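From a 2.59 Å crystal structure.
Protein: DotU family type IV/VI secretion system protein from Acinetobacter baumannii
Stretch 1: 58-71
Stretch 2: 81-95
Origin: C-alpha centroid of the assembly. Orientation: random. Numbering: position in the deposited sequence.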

ATOM      1  N   ALA A  58      -0.899   6.247   5.049  1.00 36.83           N
ATOM      2  CA  ALA A  58       0.024   5.126   4.904  1.00 24.00           C
ATOM      3  C   ALA A  58      -0.719   3.797   4.989  1.00 23.55           C
ATOM      4  O   ALA A  58      -0.537   2.908   4.150  1.00 29.81           O
ATOM      5  CB  ALA A  58       1.117   5.205   5.969  1.00 24.83           C
ATOM      6  N   LYS A  59      -1.596   3.657   5.975  1.00 24.05           N
ATOM      7  CA  LYS A  59      -2.410   2.454   6.044  1.00 31.43           C
ATOM      8  C   LYS A  59      -3.323   2.308   4.824  1.00 34.04           C
ATOM      9  O   LYS A  59      -3.550   1.189   4.347  1.00 30.50           O
ATOM     10  CB  LYS A  59      -3.215   2.453   7.343  1.00 24.64           C
ATOM     11  CG  LYS A  59      -4.403   1.532   7.317  1.00 30.36           C
ATOM     12  CD  LYS A  59      -4.697   0.969   8.686  1.00 32.94           C
ATOM     13  CE  LYS A  59      -5.607   1.862   9.490  1.00 36.42           C
ATOM     14  NZ  LYS A  59      -5.463   1.501  10.931  1.00 42.79           N
ATOM     15  N   TYR A  60      -3.859   3.420   4.301  1.00 34.12           N
ATOM     16  CA  TYR A  60      -4.737   3.342   3.131  1.00 26.41           C
ATOM     17  C   TYR A  60      -3.983   2.805   1.915  1.00 30.18           C
ATOM     18  O   TYR A  60      -4.491   1.949   1.180  1.00 21.83           O
ATOM     19  CB  TYR A  60      -5.337   4.725   2.829  1.00 23.31           C
ATOM     20  CG  TYR A  60      -6.232   4.752   1.599  1.00 23.24           C
ATOM     21  CD1 TYR A  60      -5.691   4.881   0.315  1.00 22.94           C
ATOM     22  CD2 TYR A  60      -7.609   4.631   1.719  1.00 23.71           C
ATOM     23  CE1 TYR A  60      -6.500   4.874  -0.808  1.00 23.15           C
ATOM     24  CE2 TYR A  60      -8.431   4.635   0.606  1.00 28.63           C
ATOM     25  CZ  TYR A  60      -7.879   4.758  -0.655  1.00 33.31           C
ATOM     26  OH  TYR A  60      -8.712   4.760  -1.759  1.00 33.02           O
ATOM     27  N   ALA A  61      -2.771   3.320   1.687  1.00 30.70           N
ATOM     28  CA  ALA A  61      -1.946   2.888   0.567  1.00 23.74           C
ATOM     29  C   ALA A  61      -1.568   1.425   0.705  1.00 25.66           C
ATOM     30  O   ALA A  61      -1.541   0.689  -0.289  1.00 31.49           O
ATOM     31  CB  ALA A  61      -0.683   3.753   0.479  1.00 29.90           C
ATOM     32  N   PHE A  62      -1.234   0.990   1.921  1.00 22.67           N
ATOM     33  CA  PHE A  62      -0.847  -0.405   2.106  1.00 21.41           C
ATOM     34  C   PHE A  62      -2.027  -1.337   1.853  1.00 30.03           C
ATOM     35  O   PHE A  62      -1.851  -2.435   1.321  1.00 35.83           O
ATOM     36  CB  PHE A  62      -0.286  -0.616   3.510  1.00 21.92           C
ATOM     37  CG  PHE A  62       0.009  -2.052   3.842  1.00 26.33           C
ATOM     38  CD1 PHE A  62       1.301  -2.536   3.743  1.00 28.63           C
ATOM     39  CD2 PHE A  62      -0.996  -2.920   4.274  1.00 26.73           C
ATOM     40  CE1 PHE A  62       1.590  -3.866   4.053  1.00 32.73           C
ATOM     41  CE2 PHE A  62      -0.715  -4.257   4.579  1.00 23.83           C
ATOM     42  CZ  PHE A  62       0.576  -4.723   4.473  1.00 27.49           C
ATOM     43  N   CYS A  63      -3.231  -0.931   2.260  1.00 31.93           N
ATOM     44  CA  CYS A  63      -4.410  -1.756   2.019  1.00 27.01           C
ATOM     45  C   CYS A  63      -4.781  -1.785   0.539  1.00 28.72           C
ATOM     46  O   CYS A  63      -5.135  -2.842   0.000  1.00 25.39           O
ATOM     47  CB  CYS A  63      -5.571  -1.260   2.876  1.00 32.25           C
ATOM     48  SG  CYS A  63      -5.312  -1.559   4.662  1.00 34.53           S
ATOM     49  N   ALA A  64      -4.703  -0.643  -0.145  1.00 34.44           N
ATOM     50  CA  ALA A  64      -4.914  -0.662  -1.589  1.00 31.75           C
ATOM     51  C   ALA A  64      -3.906  -1.587  -2.274  1.00 29.13           C
ATOM     52  O   ALA A  64      -4.250  -2.283  -3.237  1.00 36.52           O
ATOM     53  CB  ALA A  64      -4.846   0.760  -2.154  1.00 22.32           C
ATOM     54  N   LEU A  65      -2.670  -1.630  -1.770  1.00 20.87           N
ATOM     55  CA  LEU A  65      -1.586  -2.386  -2.400  1.00 24.09           C
ATOM     56  C   LEU A  65      -1.695  -3.886  -2.140  1.00 32.14           C
ATOM     57  O   LEU A  65      -1.471  -4.694  -3.049  1.00 35.18           O
ATOM     58  CB  LEU A  65      -0.238  -1.847  -1.921  1.00 20.99           C
ATOM     59  CG  LEU A  65       1.033  -2.673  -2.064  1.00 21.18           C
ATOM     60  CD1 LEU A  65       1.469  -2.764  -3.508  1.00 21.54           C
ATOM     61  CD2 LEU A  65       2.115  -2.041  -1.227  1.00 21.43           C
ATOM     62  N   ILE A  66      -1.967  -4.278  -0.890  1.00 34.49           N
ATOM     63  CA  ILE A  66      -2.152  -5.694  -0.563  1.00 28.32           C
ATOM     64  C   ILE A  66      -3.384  -6.253  -1.268  1.00 26.40           C
ATOM     65  O   ILE A  66      -3.375  -7.402  -1.725  1.00 28.03           O
ATOM     66  CB  ILE A  66      -2.236  -5.894   0.964  1.00 29.50           C
ATOM     67  CG1 ILE A  66      -2.318  -7.378   1.322  1.00 29.55           C
ATOM     68  CG2 ILE A  66      -3.431  -5.148   1.560  1.00 32.52           C
ATOM     69  CD1 ILE A  66      -1.181  -8.180   0.813  1.00 37.41           C
ATOM     70  N   ASP A  67      -4.439  -5.441  -1.420  1.00 20.69           N
ATOM     71  CA  ASP A  67      -5.636  -5.953  -2.078  1.00 20.93           C
ATOM     72  C   ASP A  67      -5.363  -6.290  -3.538  1.00 32.08           C
ATOM     73  O   ASP A  67      -5.748  -7.368  -4.013  1.00 32.83           O
ATOM     74  CB  ASP A  67      -6.796  -4.947  -2.018  1.00 21.20           C
ATOM     75  CG  ASP A  67      -7.516  -4.888  -0.655  1.00 28.14           C
ATOM     76  OD1 ASP A  67      -7.258  -5.725   0.239  1.00 26.50           O
ATOM     77  OD2 ASP A  67      -8.457  -4.065  -0.531  1.00 30.64           O
ATOM     78  N   GLU A  68      -4.639  -5.420  -4.254  1.00 23.53           N
ATOM     79  CA  GLU A  68      -4.451  -5.645  -5.687  1.00 26.27           C
ATOM     80  C   GLU A  68      -3.365  -6.666  -5.979  1.00 31.09           C
ATOM     81  O   GLU A  68      -3.428  -7.358  -7.002  1.00 34.12           O
ATOM     82  CB  GLU A  68      -4.177  -4.325  -6.409  1.00 34.27           C
ATOM     83  CG  GLU A  68      -3.541  -4.490  -7.793  1.00 38.23           C
ATOM     84  CD  GLU A  68      -3.138  -3.172  -8.460  1.00 41.05           C
ATOM     85  OE1 GLU A  68      -4.015  -2.302  -8.602  1.00 42.56           O
ATOM     86  OE2 GLU A  68      -1.955  -2.993  -8.837  1.00 40.85           O
ATOM     87  N   THR A  69      -2.372  -6.777  -5.101  1.00 33.20           N
ATOM     88  CA  THR A  69      -1.386  -7.840  -5.234  1.00 30.42           C
ATOM     89  C   THR A  69      -2.072  -9.199  -5.213  1.00 30.14           C
ATOM     90  O   THR A  69      -1.757 -10.085  -6.018  1.00 32.32           O
ATOM     91  CB  THR A  69      -0.353  -7.733  -4.112  1.00 31.46           C
ATOM     92  OG1 THR A  69       0.332  -6.481  -4.212  1.00 40.00           O
ATOM     93  CG2 THR A  69       0.641  -8.853  -4.186  1.00 22.61           C
ATOM     94  N   ILE A  70      -3.008  -9.378  -4.276  1.00 25.89           N
ATOM     95  CA  ILE A  70      -3.699 -10.653  -4.111  1.00 21.71           C
ATOM     96  C   ILE A  70      -4.678 -10.903  -5.255  1.00 22.27           C
ATOM     97  O   ILE A  70      -4.734 -12.004  -5.810  1.00 25.09           O
ATOM     98  CB  ILE A  70      -4.404 -10.694  -2.747  1.00 22.90           C
ATOM     99  CG1 ILE A  70      -3.369 -10.884  -1.637  1.00 21.15           C
ATOM    100  CG2 ILE A  70      -5.496 -11.774  -2.746  1.00 24.42           C
ATOM    101  CD1 ILE A  70      -3.925 -10.760  -0.273  1.00 21.02           C
ATOM    102  N   VAL A  71      -5.489  -9.902  -5.605  1.00 22.36           N
ATOM    103  CA  VAL A  71      -6.543 -10.133  -6.589  1.00 23.12           C
ATOM    104  C   VAL A  71      -6.003 -10.298  -8.020  1.00 24.00           C
ATOM    105  O   VAL A  71      -6.647 -10.963  -8.840  1.00 30.45           O
ATOM    106  CB  VAL A  71      -7.608  -9.010  -6.464  1.00 23.18           C
ATOM    107  CG1 VAL A  71      -7.142  -7.659  -7.095  1.00 23.34           C
ATOM    108  CG2 VAL A  71      -8.938  -9.467  -7.024  1.00 24.01           C
ATOM    109  N   LEU A  81      -6.790 -18.416  -1.568  1.00 30.43           N
ATOM    110  CA  LEU A  81      -6.543 -17.162  -0.860  1.00 29.50           C
ATOM    111  C   LEU A  81      -7.348 -16.027  -1.466  1.00 30.34           C
ATOM    112  O   LEU A  81      -7.844 -15.155  -0.743  1.00 25.30           O
ATOM    113  CB  LEU A  81      -5.058 -16.828  -0.852  1.00 29.79           C
ATOM    114  CG  LEU A  81      -4.674 -15.374  -0.556  1.00 29.57           C
ATOM    115  CD1 LEU A  81      -4.881 -15.039   0.907  1.00 23.85           C
ATOM    116  CD2 LEU A  81      -3.213 -15.212  -0.923  1.00 28.54           C
ATOM    117  N   GLN A  82      -7.512 -16.039  -2.790  1.00 39.59           N
ATOM    118  CA  GLN A  82      -8.342 -15.033  -3.444  1.00 23.05           C
ATOM    119  C   GLN A  82      -9.807 -15.218  -3.071  1.00 23.40           C
ATOM    120  O   GLN A  82     -10.506 -14.243  -2.783  1.00 43.37           O
ATOM    121  CB  GLN A  82      -8.130 -15.089  -4.959  1.00 23.64           C
ATOM    122  CG  GLN A  82      -6.670 -14.776  -5.371  1.00 23.46           C
ATOM    123  CD  GLN A  82      -6.388 -15.004  -6.850  1.00 24.34           C
ATOM    124  OE1 GLN A  82      -6.826 -15.993  -7.435  1.00 29.07           O
ATOM    125  NE2 GLN A  82      -5.651 -14.092  -7.457  1.00 24.39           N
ATOM    126  N   ASN A  83     -10.282 -16.464  -3.012  1.00 23.89           N
ATOM    127  CA  ASN A  83     -11.691 -16.700  -2.696  1.00 33.31           C
ATOM    128  C   ASN A  83     -12.058 -16.313  -1.270  1.00 34.60           C
ATOM    129  O   ASN A  83     -13.219 -15.970  -1.007  1.00 40.57           O
ATOM    130  CB  ASN A  83     -12.074 -18.148  -2.945  1.00 31.41           C
ATOM    131  CG  ASN A  83     -12.331 -18.438  -4.401  1.00 40.37           C
ATOM    132  OD1 ASN A  83     -12.787 -17.561  -5.155  1.00 54.19           O
ATOM    133  ND2 ASN A  83     -12.116 -19.690  -4.796  1.00 30.57           N
ATOM    134  N   SER A  84     -11.133 -16.451  -0.321  1.00 23.67           N
ATOM    135  CA  SER A  84     -11.432 -15.957   1.018  1.00 23.64           C
ATOM    136  C   SER A  84     -11.269 -14.437   1.105  1.00 26.05           C
ATOM    137  O   SER A  84     -11.996 -13.773   1.852  1.00 30.56           O
ATOM    138  CB  SER A  84     -10.596 -16.702   2.059  1.00 24.71           C
ATOM    139  OG  SER A  84      -9.256 -16.266   2.081  1.00 28.75           O
ATOM    140  N   TRP A  85     -10.346 -13.862   0.341  1.00 24.40           N
ATOM    141  CA  TRP A  85     -10.099 -12.430   0.452  1.00 27.03           C
ATOM    142  C   TRP A  85     -11.235 -11.618  -0.154  1.00 28.28           C
ATOM    143  O   TRP A  85     -11.623 -10.582   0.401  1.00 38.95           O
ATOM    144  CB  TRP A  85      -8.769 -12.080  -0.221  1.00 31.75           C
ATOM    145  CG  TRP A  85      -8.142 -10.790   0.242  1.00 32.44           C
ATOM    146  CD1 TRP A  85      -8.237  -9.561  -0.356  1.00 31.04           C
ATOM    147  CD2 TRP A  85      -7.302 -10.611   1.392  1.00 28.18           C
ATOM    148  NE1 TRP A  85      -7.503  -8.632   0.350  1.00 29.55           N
ATOM    149  CE2 TRP A  85      -6.924  -9.252   1.429  1.00 25.06           C
ATOM    150  CE3 TRP A  85      -6.823 -11.473   2.389  1.00 26.43           C
ATOM    151  CZ2 TRP A  85      -6.101  -8.734   2.428  1.00 26.15           C
ATOM    152  CZ3 TRP A  85      -6.009 -10.958   3.378  1.00 24.10           C
ATOM    153  CH2 TRP A  85      -5.660  -9.602   3.397  1.00 27.81           C
ATOM    154  N   LEU A  86     -11.791 -12.073  -1.287  1.00 26.07           N
ATOM    155  CA  LEU A  86     -12.804 -11.297  -2.010  1.00 23.79           C
ATOM    156  C   LEU A  86     -14.096 -11.136  -1.209  1.00 24.41           C
ATOM    157  O   LEU A  86     -14.913 -10.262  -1.528  1.00 29.71           O
ATOM    158  CB  LEU A  86     -13.060 -11.940  -3.376  1.00 24.40           C
ATOM    159  CG  LEU A  86     -13.722 -13.317  -3.436  1.00 30.32           C
ATOM    160  CD1 LEU A  86     -15.264 -13.285  -3.318  1.00 25.98           C
ATOM    161  CD2 LEU A  86     -13.253 -14.090  -4.667  1.00 25.38           C
ATOM    162  N   ILE A  87     -14.296 -11.964  -0.182  1.00 24.49           N
ATOM    163  CA  ILE A  87     -15.422 -11.796   0.734  1.00 36.30           C
ATOM    164  C   ILE A  87     -15.464 -10.375   1.281  1.00 33.28           C
ATOM    165  O   ILE A  87     -16.528  -9.750   1.391  1.00 26.69           O
ATOM    166  CB  ILE A  87     -15.341 -12.827   1.871  1.00 31.67           C
ATOM    167  CG1 ILE A  87     -15.477 -14.249   1.317  1.00 31.29           C
ATOM    168  CG2 ILE A  87     -16.402 -12.530   2.920  1.00 34.49           C
ATOM    169  CD1 ILE A  87     -16.686 -14.407   0.402  1.00 36.79           C
ATOM    170  N   SER A  88     -14.298  -9.868   1.711  1.00 29.58           N
ATOM    171  CA  SER A  88     -14.164  -8.495   2.187  1.00 26.50           C
ATOM    172  C   SER A  88     -12.742  -8.031   1.946  1.00 28.96           C
ATOM    173  O   SER A  88     -11.862  -8.282   2.776  1.00 39.48           O
ATOM    174  CB  SER A  88     -14.504  -8.368   3.670  1.00 29.31           C
ATOM    175  OG  SER A  88     -14.646  -6.991   3.992  1.00 38.08           O
ATOM    176  N   PRO A  89     -12.470  -7.345   0.855  1.00 23.28           N
ATOM    177  CA  PRO A  89     -11.144  -6.744   0.704  1.00 31.46           C
ATOM    178  C   PRO A  89     -10.960  -5.628   1.712  1.00 34.96           C
ATOM    179  O   PRO A  89     -11.923  -5.003   2.162  1.00 42.34           O
ATOM    180  CB  PRO A  89     -11.123  -6.239  -0.743  1.00 22.63           C
ATOM    181  CG  PRO A  89     -12.362  -6.808  -1.393  1.00 23.35           C
ATOM    182  CD  PRO A  89     -13.318  -7.220  -0.331  1.00 23.80           C
ATOM    183  N   LEU A  90      -9.701  -5.405   2.100  1.00 30.75           N
ATOM    184  CA  LEU A  90      -9.419  -4.489   3.212  1.00 27.69           C
ATOM    185  C   LEU A  90      -9.735  -3.038   2.857  1.00 34.04           C
ATOM    186  O   LEU A  90     -10.000  -2.216   3.748  1.00 28.74           O
ATOM    187  CB  LEU A  90      -7.964  -4.600   3.640  1.00 27.47           C
ATOM    188  CG  LEU A  90      -7.588  -5.947   4.236  1.00 26.64           C
ATOM    189  CD1 LEU A  90      -6.118  -5.980   4.716  1.00 26.30           C
ATOM    190  CD2 LEU A  90      -8.556  -6.296   5.350  1.00 22.84           C
ATOM    191  N   GLN A  91      -9.704  -2.700   1.567  1.00 38.28           N
ATOM    192  CA  GLN A  91     -10.152  -1.378   1.160  1.00 32.51           C
ATOM    193  C   GLN A  91     -11.612  -1.182   1.497  1.00 41.32           C
ATOM    194  O   GLN A  91     -12.008  -0.111   1.970  1.00 46.75           O
ATOM    195  CB  GLN A  91      -9.936  -1.170  -0.337  1.00 28.91           C
ATOM    196  CG  GLN A  91      -8.589  -0.576  -0.716  1.00 29.44           C
ATOM    197  CD  GLN A  91      -8.516   0.925  -0.383  1.00 37.61           C
ATOM    198  OE1 GLN A  91      -9.437   1.695  -0.680  1.00 42.37           O
ATOM    199  NE2 GLN A  91      -7.415   1.338   0.228  1.00 39.68           N
ATOM    200  N   LEU A  92     -12.409  -2.240   1.348  1.00 46.94           N
ATOM    201  CA  LEU A  92     -13.844  -2.144   1.576  1.00 38.44           C
ATOM    202  C   LEU A  92     -14.162  -2.323   3.051  1.00 33.47           C
ATOM    203  O   LEU A  92     -15.021  -1.622   3.602  1.00 26.48           O
ATOM    204  CB  LEU A  92     -14.549  -3.219   0.743  1.00 25.20           C
ATOM    205  CG  LEU A  92     -16.059  -3.394   0.831  1.00 28.19           C
ATOM    206  CD1 LEU A  92     -16.738  -2.260   0.091  1.00 27.60           C
ATOM    207  CD2 LEU A  92     -16.505  -4.721   0.276  1.00 26.49           C
ATOM    208  N   SER A  93     -13.398  -3.190   3.718  1.00 27.24           N
ATOM    209  CA  SER A  93     -13.616  -3.449   5.138  1.00 30.96           C
ATOM    210  C   SER A  93     -13.179  -2.264   5.993  1.00 36.32           C
ATOM    211  O   SER A  93     -13.939  -1.810   6.861  1.00 43.49           O
ATOM    212  CB  SER A  93     -12.908  -4.756   5.539  1.00 25.09           C
ATOM    213  OG  SER A  93     -12.911  -4.991   6.940  1.00 25.84           O
ATOM    214  N   LEU A  94     -12.003  -1.698   5.717  1.00 34.61           N
ATOM    215  CA  LEU A  94     -11.467  -0.645   6.578  1.00 38.35           C
ATOM    216  C   LEU A  94     -11.809   0.767   6.116  1.00 41.08           C
ATOM    217  O   LEU A  94     -11.833   1.690   6.939  1.00 26.94           O
ATOM    218  CB  LEU A  94      -9.938  -0.750   6.670  1.00 31.47           C
ATOM    219  CG  LEU A  94      -9.330  -2.027   7.240  1.00 24.80           C
ATOM    220  CD1 LEU A  94      -7.819  -1.875   7.442  1.00 24.45           C
ATOM    221  CD2 LEU A  94     -10.008  -2.380   8.560  1.00 25.98           C
ATOM    222  N   PHE A  95     -12.086   0.970   4.835  1.00 25.68           N
ATOM    223  CA  PHE A  95     -12.394   2.304   4.352  1.00 31.56           C
ATOM    224  C   PHE A  95     -13.727   2.376   3.634  1.00 30.39           C
ATOM    225  O   PHE A  95     -14.076   3.447   3.144  1.00 32.41           O
ATOM    226  CB  PHE A  95     -11.275   2.800   3.418  1.00 30.62           C
ATOM    227  CG  PHE A  95      -9.906   2.744   4.037  1.00 27.68           C
ATOM    228  CD1 PHE A  95      -9.071   1.684   3.781  1.00 24.93           C
ATOM    229  CD2 PHE A  95      -9.471   3.750   4.894  1.00 31.53           C
ATOM    230  CE1 PHE A  95      -7.812   1.605   4.369  1.00 23.57           C
ATOM    231  CE2 PHE A  95      -8.219   3.695   5.477  1.00 32.35           C
ATOM    232  CZ  PHE A  95      -7.387   2.610   5.218  1.00 31.76           C
TER

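How do the two backbones lie against each other? Stretch 1 is helical throughout, and stretch 2 meets it with two helical segments, one that begins before residue 81 and one spanning 90-95, with a loop or turn between them. Both run broadly against the first helix, at 135° and 149° between their N-to-C directions, with axes approaching to 10.1 and 9.1 Å. The closest CA atoms across the contact are Cys63 CA and Gln91 CA, 5.8 Å apart.

What holds the turn of stretch 2 in place? Asp67 does much of this work, its carboxylate reaching the start of helix 90-95, just after the N-cap residue Pro89. Leu90 N donates to Asp67 OD1 at 3.1 Å and Gln91 N to Asp67 OD2 at 2.8 Å. These amides have no earlier helical turn to supply their acceptors, so the side chain serves instead. Asp67 OD1 also accepts from Trp85 NE1 at 2.9 Å, tying the indole to the same carboxylate.

How is the end near Ile70 packed? Ile70 points toward stretch 2 and sets its CD1 over the face of Trp85, 3.8 Å from the centroid of the six-membered ring. Its backbone takes part too: Gln82 NE2 donates to Ile70 O at 2.8 Å, nearly straight at 172°. With its CB sideways, Gln82 makes this bond through the end of its side chain.

What fills the space around Cys63 and Tyr60? The packing interlocks: Cys63 sits among Leu90, Gln91, Leu94 and Phe95, while Gln91 fits among Tyr60, Cys63, Ala64 and Asp67. Cys63 SG lies 3.8 Å from Leu94 CD1. The edge of Tyr60 meets the face of Phe95, their planes at 66°, and Lys59 CG approaches the Phe95 edge, 3.8 Å from Phe95 CZ, so the aliphatic part of a lysine joins the apolar packing.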